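Local coordinates for phenazine biosynthesis protein, PhzF family (Bacillus anthracis, PDB 3EDN) that is of unconfirmed function but, as a PhzF-family protein with a diaminopimelate epimerase-like fold, probably acts as an isomerase, at residues M18-G23 with C73-V78. Residues are numbered along the deposited sequence; the frame is centred on the assembly and turned at random. Where two conformers were deposited one is given.
Sequences MGNPAG and CGHGTV. With SO4 (sulfate ion), chain C.
Asn20 and His75 stack beside an anion site at the start of helix 74-86, and the pair illustrates how a flat amide and a hydrogen-bonding edge can jointly fix a histidine ring. The amide of Asn20 lies over one face of the imidazole, the two planes only 12° apart, with ND2 3.3 Å above the plane of the His75 ring and over its centre. Because CG of Asn20 is anti to its backbone N (chi1 -169°), the amide reaches out from strand 20-25 across the ring; its ND2 gives its hydrogen bond to Val228 O. Although OD1 of Asn20 comes within 3.2 Å of NE2 of His75, the angle is too poor for a bond. NE2 instead makes a weak one, in the plane of the ring, to Pro21 O (3.0 Å).

At the other ring nitrogen, O1 of a sulfate, probably from the crystallisation liquor, is gripped twice by one residue: 2.7 Å from His75 ND1 and 2.9 Å from His75 N. Gly230 N and Thr231 N, at the start of helix 230-244, also bind the ion. In the diaminopimelate epimerase-like fold, two such helices face each other across the active-site cleft, so the sulfate probably marks where a substrate's acidic group would sit. Helix-end dipoles would favour an anion there.

Further along, the helix packs on the strand, the axes of segments 20-23 and 74-78 lying 68° apart. Ala22 CB rests 4.3 Å from Gly76 CA, and CD2 of the His75 ring lies about as near, approached obliquely. Cys73 caps the helix, its SG accepting a weak, 3.4 Å bond from Gly76 N, while Cys73 O takes both Thr77 N and, from above the carbonyl plane, Thr77 OG1.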
loop_
_atom_site.group_PDB
_atom_site.type_symbol
_atom_site.label_atom_id
_atom_site.label_comp_id
_atom_site.label_asym_id
_atom_site.label_seq_id
_atom_site.Cartn_x
_atom_site.Cartn_y
_atom_site.Cartn_z
HETATM N N MSE A 18 -24.927 -2.537 19.110
HETATM C CA MSE A 18 -26.074 -1.677 18.834
HETATM C C MSE A 18 -25.758 -0.532 17.877
HETATM O O MSE A 18 -26.574 0.350 17.667
HETATM C CB MSE A 18 -26.690 -1.187 20.148
HETATM C CG MSE A 18 -26.958 -2.315 21.121
HETATM SE SE MSE A 18 -28.291 -1.918 22.474
HETATM C CE MSE A 18 -29.914 -2.390 21.506
ATOM N N GLY A 19 -24.581 -0.581 17.252
ATOM C CA GLY A 19 -24.179 0.467 16.326
ATOM C C GLY A 19 -23.730 -0.016 14.952
ATOM O O GLY A 19 -24.106 -1.109 14.490
ATOM N N ASN A 20 -22.928 0.826 14.302
ATOM C CA ASN A 20 -22.436 0.572 12.960
ATOM C C ASN A 20 -21.028 0.005 13.046
ATOM O O ASN A 20 -20.107 0.698 13.440
ATOM C CB ASN A 20 -22.454 1.881 12.178
ATOM C CG ASN A 20 -22.213 1.680 10.684
ATOM O OD1 ASN A 20 -21.810 0.593 10.243
ATOM N ND2 ASN A 20 -22.491 2.705 9.901
ATOM N N PRO A 21 -20.869 -1.280 12.707
ATOM C CA PRO A 21 -19.552 -1.927 12.888
ATOM C C PRO A 21 -18.420 -1.266 12.148
ATOM O O PRO A 21 -18.549 -0.846 10.977
ATOM C CB PRO A 21 -19.767 -3.319 12.286
ATOM C CG PRO A 21 -21.238 -3.574 12.526
ATOM C CD PRO A 21 -21.858 -2.227 12.164
ATOM N N ALA A 22 -17.290 -1.195 12.843
ATOM C CA ALA A 22 -16.098 -0.592 12.307
ATOM C C ALA A 22 -14.958 -1.565 12.635
ATOM O O ALA A 22 -14.620 -1.747 13.802
ATOM C CB ALA A 22 -15.868 0.772 12.986
ATOM N N GLY A 23 -14.362 -2.183 11.610
ATOM C CA GLY A 23 -13.146 -2.978 11.809
ATOM C C GLY A 23 -11.960 -2.037 11.928
ATOM O O GLY A 23 -11.928 -0.990 11.306
ATOM N N CYS A 73 -14.511 7.478 5.262
ATOM C CA CYS A 73 -15.552 6.715 5.934
ATOM C C CYS A 73 -15.804 7.308 7.306
ATOM O O CYS A 73 -14.991 7.142 8.228
ATOM C CB CYS A 73 -15.185 5.237 6.052
ATOM S SG CYS A 73 -16.410 4.312 6.971
ATOM N N GLY A 74 -16.931 7.990 7.460
ATOM C CA GLY A 74 -17.195 8.717 8.691
ATOM C C GLY A 74 -17.315 7.810 9.910
ATOM O O GLY A 74 -16.691 8.072 10.938
ATOM N N HIS A 75 -18.128 6.765 9.829
ATOM C CA HIS A 75 -18.298 5.901 10.995
ATOM C C HIS A 75 -17.001 5.165 11.354
ATOM O O HIS A 75 -16.726 4.919 12.532
ATOM C CB HIS A 75 -19.516 4.960 10.885
ATOM C CG HIS A 75 -19.276 3.716 10.086
ATOM N ND1 HIS A 75 -19.388 3.682 8.714
ATOM C CD2 HIS A 75 -18.987 2.448 10.476
ATOM C CE1 HIS A 75 -19.157 2.451 8.289
ATOM N NE2 HIS A 75 -18.903 1.687 9.338
ATOM N N GLY A 76 -16.196 4.847 10.342
ATOM C CA GLY A 76 -14.899 4.200 10.584
ATOM C C GLY A 76 -13.954 5.154 11.290
ATOM O O GLY A 76 -13.199 4.766 12.174
ATOM N N THR A 77 -14.015 6.423 10.927
ATOM C CA THR A 77 -13.221 7.430 11.615
ATOM C C THR A 77 -13.664 7.593 13.066
ATOM O O THR A 77 -12.843 7.608 13.984
ATOM C CB THR A 77 -13.288 8.773 10.853
ATOM O OG1 THR A 77 -12.760 8.575 9.527
ATOM C CG2 THR A 77 -12.484 9.850 11.560
ATOM N N VAL A 78 -14.964 7.705 13.287
ATOM C CA VAL A 78 -15.473 7.761 14.651
ATOM C C VAL A 78 -15.028 6.549 15.483
ATOM O O VAL A 78 -14.473 6.717 16.567
ATOM C CB VAL A 78 -17.009 7.897 14.675
ATOM C CG1 VAL A 78 -17.583 7.587 16.082
ATOM C CG2 VAL A 78 -17.425 9.291 14.196
HETATM S S SO4 C . -21.222 6.549 7.662
HETATM O O1 SO4 C . -19.817 6.155 7.611
HETATM O O2 SO4 C . -21.875 6.272 8.931
HETATM O O3 SO4 C . -21.337 7.922 7.278
HETATM O O4 SO4 C . -21.894 5.785 6.603
#